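Local atomic coordinates of oxalate biosynthetic component 1 (Burkholderia thailandensis, PDB entry 5IKY), a protein that makes oxalate as a bifunctional enzyme of quorum sensing-dependent oxalogenesis, joining a serine hydrolase of the alpha/beta-hydrolase type with an additional lyase activity. Residues Leu400-Leu412 with Ala424-Val436. Sequence-based numbering, arbitrary orientation.
Sequences LIDVPTRKAIAKL and AVELAATQLRPTV
Q431 reaches from helix 424-436 to the start of helix 403-412, where its amide oxygen OE1 accepts a nearly straight hydrogen bond from the backbone N of D402 (3.0 Å, 168° at the hydrogen), the donor standing above the carbonyl plane. A water gives a second bond to OE1 and also donates to the carbonyl oxygen of L400. The glutamine chain bends at its second torsion (chi2 -93°), which turns the amide toward the loop, and its CG lies 3.9 Å from CG2 of T405. The carboxylate of D402 meets this amide almost perpendicularly, the planes 83° apart, with OD2 of D402 2.8 Å from both OE1 and NE2 of Q431. L432 puts CD2 3.9 Å from CB of L400 and also against CG1 of I401. In the other direction I409 and L427 lie alongside each other, pointing opposite ways: CG1 of I409 is 3.7 Å from CB of L427, while CD1 of I409 rests on A428. The end of L427 is met crosswise by L412, which also packs on CB of A424.

D402 is the N-cap of helix 403-412: OD1 accepts from the backbone N of T405 at 2.7 Å, met from above the carboxylate plane. The two helices run nearly antiparallel, the axes of the two segments coming within 9.5 Å, as a helical hairpin between strands 375-380 and 446-451 of the curled parallel sheet, consistent with a TIM-barrel-like fold. Helix 460-466 packs against A428 and L432, and R406 forms a salt bridge with D384.

The contact thus pairs aliphatic packing with a polar junction, where D402 offers its backbone N to Q431 and its carboxylate to T405; the helix N-terminus would be expected to favour the charged carboxylate.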
ATOM      1  N   LEU A 400      23.184  15.424 -22.978  1.00 61.06           N
ATOM      2  CA  LEU A 400      23.619  15.897 -21.668  1.00 57.40           C
ATOM      3  C   LEU A 400      24.995  15.334 -21.345  1.00 66.22           C
ATOM      4  O   LEU A 400      25.881  16.050 -20.881  1.00 66.84           O
ATOM      5  CB  LEU A 400      22.614  15.506 -20.585  1.00 46.46           C
ATOM      6  CG  LEU A 400      21.219  16.120 -20.702  1.00 57.65           C
ATOM      7  CD1 LEU A 400      20.341  15.672 -19.544  1.00 49.19           C
ATOM      8  CD2 LEU A 400      21.304  17.640 -20.758  1.00 58.37           C
ATOM      9  N   ILE A 401      25.158  14.040 -21.595  1.00 55.67           N
ATOM     10  CA  ILE A 401      26.468  13.408 -21.565  1.00 60.28           C
ATOM     11  C   ILE A 401      26.896  13.171 -23.005  1.00 60.20           C
ATOM     12  O   ILE A 401      26.238  12.422 -23.726  1.00 69.85           O
ATOM     13  CB  ILE A 401      26.451  12.076 -20.791  1.00 53.89           C
ATOM     14  CG1 ILE A 401      25.939  12.292 -19.367  1.00 59.90           C
ATOM     15  CG2 ILE A 401      27.837  11.448 -20.771  1.00 62.89           C
ATOM     16  CD1 ILE A 401      25.950  11.041 -18.520  1.00 62.37           C
ATOM     17  N   ASP A 402      27.978  13.816 -23.435  1.00 68.74           N
ATOM     18  CA  ASP A 402      28.394  13.712 -24.830  1.00 77.37           C
ATOM     19  C   ASP A 402      28.686  12.260 -25.188  1.00 63.15           C
ATOM     20  O   ASP A 402      29.125  11.478 -24.344  1.00 71.03           O
ATOM     21  CB  ASP A 402      29.614  14.598 -25.125  1.00 73.78           C
ATOM     22  CG  ASP A 402      30.855  14.174 -24.362  1.00 95.54           C
ATOM     23  OD1 ASP A 402      31.492  13.176 -24.757  1.00112.37           O
ATOM     24  OD2 ASP A 402      31.211  14.855 -23.379  1.00107.74           O
ATOM     25  N   VAL A 403      28.411  11.910 -26.440  1.00 70.91           N
ATOM     26  CA  VAL A 403      28.553  10.540 -26.927  1.00 75.42           C
ATOM     27  C   VAL A 403      29.944   9.925 -26.687  1.00 73.07           C
ATOM     28  O   VAL A 403      30.029   8.767 -26.274  1.00 90.41           O
ATOM     29  CB  VAL A 403      28.207  10.463 -28.435  1.00 72.86           C
ATOM     30  CG1 VAL A 403      28.462   9.069 -28.978  1.00 56.69           C
ATOM     31  CG2 VAL A 403      26.757  10.874 -28.662  1.00 52.64           C
ATOM     32  N   PRO A 404      31.035  10.681 -26.935  1.00 79.39           N
ATOM     33  CA  PRO A 404      32.338  10.093 -26.594  1.00 78.38           C
ATOM     34  C   PRO A 404      32.461   9.712 -25.118  1.00 68.63           C
ATOM     35  O   PRO A 404      33.051   8.680 -24.800  1.00 81.57           O
ATOM     36  CB  PRO A 404      33.327  11.209 -26.947  1.00 63.51           C
ATOM     37  CG  PRO A 404      32.653  11.967 -28.023  1.00 75.96           C
ATOM     38  CD  PRO A 404      31.196  11.957 -27.660  1.00 85.84           C
ATOM     39  N   THR A 405      31.902  10.534 -24.235  1.00 65.32           N
ATOM     40  CA  THR A 405      31.963  10.260 -22.805  1.00 67.49           C
ATOM     41  C   THR A 405      31.059   9.086 -22.433  1.00 73.74           C
ATOM     42  O   THR A 405      31.409   8.281 -21.569  1.00 76.93           O
ATOM     43  CB  THR A 405      31.574  11.496 -21.972  1.00 70.26           C
ATOM     44  OG1 THR A 405      32.411  12.600 -22.340  1.00 80.93           O
ATOM     45  CG2 THR A 405      31.747  11.221 -20.486  1.00 61.38           C
ATOM     46  N   ARG A 406      29.905   8.980 -23.088  1.00 67.87           N
ATOM     47  CA  ARG A 406      29.005   7.860 -22.831  1.00 67.27           C
ATOM     48  C   ARG A 406      29.661   6.542 -23.217  1.00 79.42           C
ATOM     49  O   ARG A 406      29.597   5.562 -22.474  1.00103.48           O
ATOM     50  CB  ARG A 406      27.684   8.010 -23.588  1.00 58.46           C
ATOM     51  CG  ARG A 406      26.748   6.821 -23.352  1.00 63.28           C
ATOM     52  CD  ARG A 406      25.616   6.735 -24.361  1.00 57.51           C
ATOM     53  NE  ARG A 406      26.089   6.800 -25.742  1.00 82.22           N
ATOM     54  CZ  ARG A 406      26.677   5.795 -26.383  1.00 68.33           C
ATOM     55  NH1 ARG A 406      26.886   4.640 -25.770  1.00 80.18           N
ATOM     56  NH2 ARG A 406      27.065   5.950 -27.640  1.00 70.16           N
ATOM     57  N   LYS A 407      30.288   6.526 -24.389  1.00 79.63           N
ATOM     58  CA  LYS A 407      30.966   5.334 -24.878  1.00 74.17           C
ATOM     59  C   LYS A 407      32.119   4.952 -23.958  1.00 72.77           C
ATOM     60  O   LYS A 407      32.366   3.769 -23.717  1.00 76.48           O
ATOM     61  CB  LYS A 407      31.469   5.553 -26.307  1.00 71.66           C
ATOM     62  CG  LYS A 407      30.366   5.536 -27.352  1.00 74.63           C
ATOM     63  CD  LYS A 407      30.895   5.875 -28.738  1.00 73.13           C
ATOM     64  CE  LYS A 407      29.788   5.807 -29.782  1.00 76.37           C
ATOM     65  NZ  LYS A 407      30.250   6.249 -31.128  1.00 86.20           N
ATOM     66  N   ALA A 408      32.812   5.960 -23.441  1.00 61.60           N
ATOM     67  CA  ALA A 408      33.886   5.736 -22.482  1.00 65.22           C
ATOM     68  C   ALA A 408      33.337   5.101 -21.208  1.00 77.14           C
ATOM     69  O   ALA A 408      33.822   4.058 -20.770  1.00 93.82           O
ATOM     70  CB  ALA A 408      34.597   7.042 -22.164  1.00 60.02           C
ATOM     71  N   ILE A 409      32.318   5.733 -20.631  1.00 87.41           N
ATOM     72  CA  ILE A 409      31.671   5.247 -19.413  1.00 80.13           C
ATOM     73  C   ILE A 409      31.174   3.806 -19.549  1.00 76.07           C
ATOM     74  O   ILE A 409      31.337   2.994 -18.635  1.00 69.98           O
ATOM     75  CB  ILE A 409      30.484   6.155 -19.018  1.00 67.31           C
ATOM     76  CG1 ILE A 409      30.993   7.510 -18.520  1.00 68.18           C
ATOM     77  CG2 ILE A 409      29.623   5.495 -17.954  1.00 52.28           C
ATOM     78  CD1 ILE A 409      29.890   8.493 -18.179  1.00 59.31           C
ATOM     79  N   ALA A 410      30.583   3.493 -20.699  1.00 71.10           N
ATOM     80  CA  ALA A 410      30.061   2.157 -20.961  1.00 68.21           C
ATOM     81  C   ALA A 410      31.157   1.097 -20.883  1.00 83.43           C
ATOM     82  O   ALA A 410      30.904  -0.040 -20.484  1.00 95.75           O
ATOM     83  CB  ALA A 410      29.379   2.112 -22.323  1.00 53.41           C
ATOM     84  N   LYS A 411      32.375   1.474 -21.261  1.00 70.95           N
ATOM     85  CA  LYS A 411      33.497   0.542 -21.228  1.00 86.96           C
ATOM     86  C   LYS A 411      33.975   0.261 -19.807  1.00 92.26           C
ATOM     87  O   LYS A 411      34.312  -0.875 -19.474  1.00110.35           O
ATOM     88  CB  LYS A 411      34.662   1.070 -22.065  1.00 87.28           C
ATOM     89  CG  LYS A 411      34.688   0.555 -23.493  1.00 90.19           C
ATOM     90  CD  LYS A 411      36.100   0.603 -24.061  1.00101.59           C
ATOM     91  CE  LYS A 411      37.140   0.278 -22.995  1.00 99.75           C
ATOM     92  NZ  LYS A 411      38.435  -0.166 -23.584  1.00104.89           N
ATOM     93  N   LEU A 412      34.007   1.296 -18.974  1.00 84.15           N
ATOM     94  CA  LEU A 412      34.433   1.133 -17.588  1.00 86.60           C
ATOM     95  C   LEU A 412      33.441   0.270 -16.815  1.00 86.72           C
ATOM     96  O   LEU A 412      33.821  -0.455 -15.896  1.00 84.98           O
ATOM     97  CB  LEU A 412      34.597   2.491 -16.905  1.00 78.81           C
ATOM     98  CG  LEU A 412      35.736   3.376 -17.418  1.00 92.18           C
ATOM     99  CD1 LEU A 412      35.202   4.671 -18.010  1.00 88.80           C
ATOM    100  CD2 LEU A 412      36.742   3.658 -16.315  1.00 92.01           C
ATOM    101  N   ALA A 424      33.840   6.017 -13.749  1.00 62.77           N
ATOM    102  CA  ALA A 424      32.581   6.116 -14.477  1.00 61.60           C
ATOM    103  C   ALA A 424      31.651   7.125 -13.810  1.00 72.34           C
ATOM    104  O   ALA A 424      30.978   7.904 -14.487  1.00 69.08           O
ATOM    105  CB  ALA A 424      31.911   4.754 -14.569  1.00 66.27           C
ATOM    106  N   VAL A 425      31.621   7.106 -12.481  1.00 71.76           N
ATOM    107  CA  VAL A 425      30.782   8.023 -11.718  1.00 67.91           C
ATOM    108  C   VAL A 425      31.253   9.461 -11.891  1.00 71.46           C
ATOM    109  O   VAL A 425      30.446  10.366 -12.112  1.00 82.33           O
ATOM    110  CB  VAL A 425      30.770   7.664 -10.218  1.00 65.41           C
ATOM    111  CG1 VAL A 425      30.039   8.732  -9.418  1.00 52.12           C
ATOM    112  CG2 VAL A 425      30.123   6.304 -10.004  1.00 62.55           C
ATOM    113  N   GLU A 426      32.564   9.664 -11.800  1.00 77.61           N
ATOM    114  CA  GLU A 426      33.147  10.992 -11.954  1.00 74.62           C
ATOM    115  C   GLU A 426      32.866  11.558 -13.343  1.00 81.18           C
ATOM    116  O   GLU A 426      32.530  12.734 -13.485  1.00 82.46           O
ATOM    117  CB  GLU A 426      34.655  10.952 -11.695  1.00 68.46           C
ATOM    118  N   LEU A 427      33.001  10.715 -14.362  1.00 64.50           N
ATOM    119  CA  LEU A 427      32.735  11.125 -15.738  1.00 66.71           C
ATOM    120  C   LEU A 427      31.288  11.575 -15.912  1.00 78.19           C
ATOM    121  O   LEU A 427      31.017  12.600 -16.535  1.00 77.23           O
ATOM    122  CB  LEU A 427      33.047   9.985 -16.712  1.00 64.51           C
ATOM    123  CG  LEU A 427      34.520   9.733 -17.042  1.00 69.76           C
ATOM    124  CD1 LEU A 427      34.663   8.581 -18.030  1.00 57.73           C
ATOM    125  CD2 LEU A 427      35.169  10.992 -17.583  1.00 58.29           C
ATOM    126  N   ALA A 428      30.365  10.801 -15.352  1.00 72.43           N
ATOM    127  CA  ALA A 428      28.942  11.099 -15.467  1.00 63.39           C
ATOM    128  C   ALA A 428      28.573  12.365 -14.698  1.00 64.10           C
ATOM    129  O   ALA A 428      27.831  13.211 -15.200  1.00 58.25           O
ATOM    130  CB  ALA A 428      28.117   9.920 -14.976  1.00 50.96           C
ATOM    131  N   ALA A 429      29.099  12.493 -13.484  1.00 58.88           N
ATOM    132  CA  ALA A 429      28.787  13.631 -12.626  1.00 57.21           C
ATOM    133  C   ALA A 429      29.354  14.941 -13.171  1.00 60.12           C
ATOM    134  O   ALA A 429      28.685  15.975 -13.143  1.00 74.43           O
ATOM    135  CB  ALA A 429      29.302  13.381 -11.218  1.00 61.82           C
ATOM    136  N   THR A 430      30.587  14.894 -13.664  1.00 69.03           N
ATOM    137  CA  THR A 430      31.250  16.081 -14.199  1.00 67.65           C
ATOM    138  C   THR A 430      30.514  16.628 -15.421  1.00 69.72           C
ATOM    139  O   THR A 430      30.433  17.840 -15.621  1.00 81.94           O
ATOM    140  CB  THR A 430      32.713  15.776 -14.570  1.00 61.30           C
ATOM    141  OG1 THR A 430      33.415  15.327 -13.404  1.00 76.01           O
ATOM    142  CG2 THR A 430      33.402  17.011 -15.119  1.00 58.14           C
ATOM    143  N   GLN A 431      29.962  15.726 -16.227  1.00 56.55           N
ATOM    144  CA  GLN A 431      29.219  16.111 -17.421  1.00 55.54           C
ATOM    145  C   GLN A 431      27.839  16.679 -17.090  1.00 71.24           C
ATOM    146  O   GLN A 431      27.337  17.559 -17.789  1.00 68.90           O
ATOM    147  CB  GLN A 431      29.072  14.909 -18.357  1.00 55.28           C
ATOM    148  CG  GLN A 431      30.345  14.536 -19.092  1.00 70.94           C
ATOM    149  CD  GLN A 431      30.435  15.195 -20.453  1.00 80.91           C
ATOM    150  OE1 GLN A 431      29.452  15.251 -21.195  1.00 76.25           O
ATOM    151  NE2 GLN A 431      31.615  15.704 -20.789  1.00 81.89           N
ATOM    152  N   LEU A 432      27.229  16.169 -16.024  1.00 59.74           N
ATOM    153  CA  LEU A 432      25.871  16.561 -15.662  1.00 53.19           C
ATOM    154  C   LEU A 432      25.836  17.786 -14.753  1.00 63.21           C
ATOM    155  O   LEU A 432      24.865  18.545 -14.764  1.00 57.25           O
ATOM    156  CB  LEU A 432      25.149  15.396 -14.983  1.00 51.59           C
ATOM    157  CG  LEU A 432      24.753  14.225 -15.884  1.00 58.18           C
ATOM    158  CD1 LEU A 432      24.213  13.076 -15.051  1.00 59.64           C
ATOM    159  CD2 LEU A 432      23.730  14.664 -16.919  1.00 51.07           C
ATOM    160  N   ARG A 433      26.897  17.972 -13.972  1.00 62.24           N
ATOM    161  CA  ARG A 433      26.966  19.057 -12.990  1.00 68.66           C
ATOM    162  C   ARG A 433      26.664  20.462 -13.541  1.00 65.70           C
ATOM    163  O   ARG A 433      25.940  21.221 -12.893  1.00 61.80           O
ATOM    164  CB  ARG A 433      28.339  19.058 -12.312  1.00 66.73           C
ATOM    165  CG  ARG A 433      28.564  20.215 -11.347  1.00 70.18           C
ATOM    166  CD  ARG A 433      29.008  19.708  -9.986  1.00 58.66           C
ATOM    167  NE  ARG A 433      30.026  18.670 -10.109  1.00 87.49           N
ATOM    168  CZ  ARG A 433      30.134  17.627  -9.291  1.00 93.22           C
ATOM    169  NH1 ARG A 433      29.282  17.479  -8.283  1.00 74.18           N
ATOM    170  NH2 ARG A 433      31.092  16.730  -9.484  1.00 90.76           N
ATOM    171  N   PRO A 434      27.211  20.822 -14.723  1.00 61.54           N
ATOM    172  CA  PRO A 434      26.871  22.159 -15.230  1.00 62.02           C
ATOM    173  C   PRO A 434      25.380  22.318 -15.508  1.00 64.41           C
ATOM    174  O   PRO A 434      24.826  23.390 -15.261  1.00 64.05           O
ATOM    175  CB  PRO A 434      27.674  22.259 -16.531  1.00 56.17           C
ATOM    176  CG  PRO A 434      28.800  21.306 -16.352  1.00 52.51           C
ATOM    177  CD  PRO A 434      28.216  20.164 -15.580  1.00 59.99           C
ATOM    178  N   THR A 435      24.745  21.263 -16.009  1.00 61.30           N
ATOM    179  CA  THR A 435      23.312  21.293 -16.279  1.00 54.98           C
ATOM    180  C   THR A 435      22.508  21.420 -14.985  1.00 63.52           C
ATOM    181  O   THR A 435      21.591  22.238 -14.893  1.00 61.37           O
ATOM    182  CB  THR A 435      22.858  20.038 -17.046  1.00 51.43           C
ATOM    183  OG1 THR A 435      23.411  20.063 -18.367  1.00 67.52           O
ATOM    184  CG2 THR A 435      21.334  19.981 -17.136  1.00 45.47           C
ATOM    185  N   VAL A 436      22.861  20.613 -13.988  1.00 46.40           N
ATOM    186  CA  VAL A 436      22.201  20.669 -12.690  1.00 54.09           C
ATOM    187  C   VAL A 436      22.330  22.059 -12.074  1.00 57.33           C
ATOM    188  O   VAL A 436      21.336  22.671 -11.684  1.00 59.51           O
ATOM    189  CB  VAL A 436      22.777  19.633 -11.710  1.00 58.07           C
ATOM    190  CG1 VAL A 436      22.148  19.799 -10.336  1.00 45.43           C
ATOM    191  CG2 VAL A 436      22.563  18.221 -12.237  1.00 59.40           C
TER
HETATM  192  O   HOH W   1      27.870  17.690 -21.660  1.00 70.74           O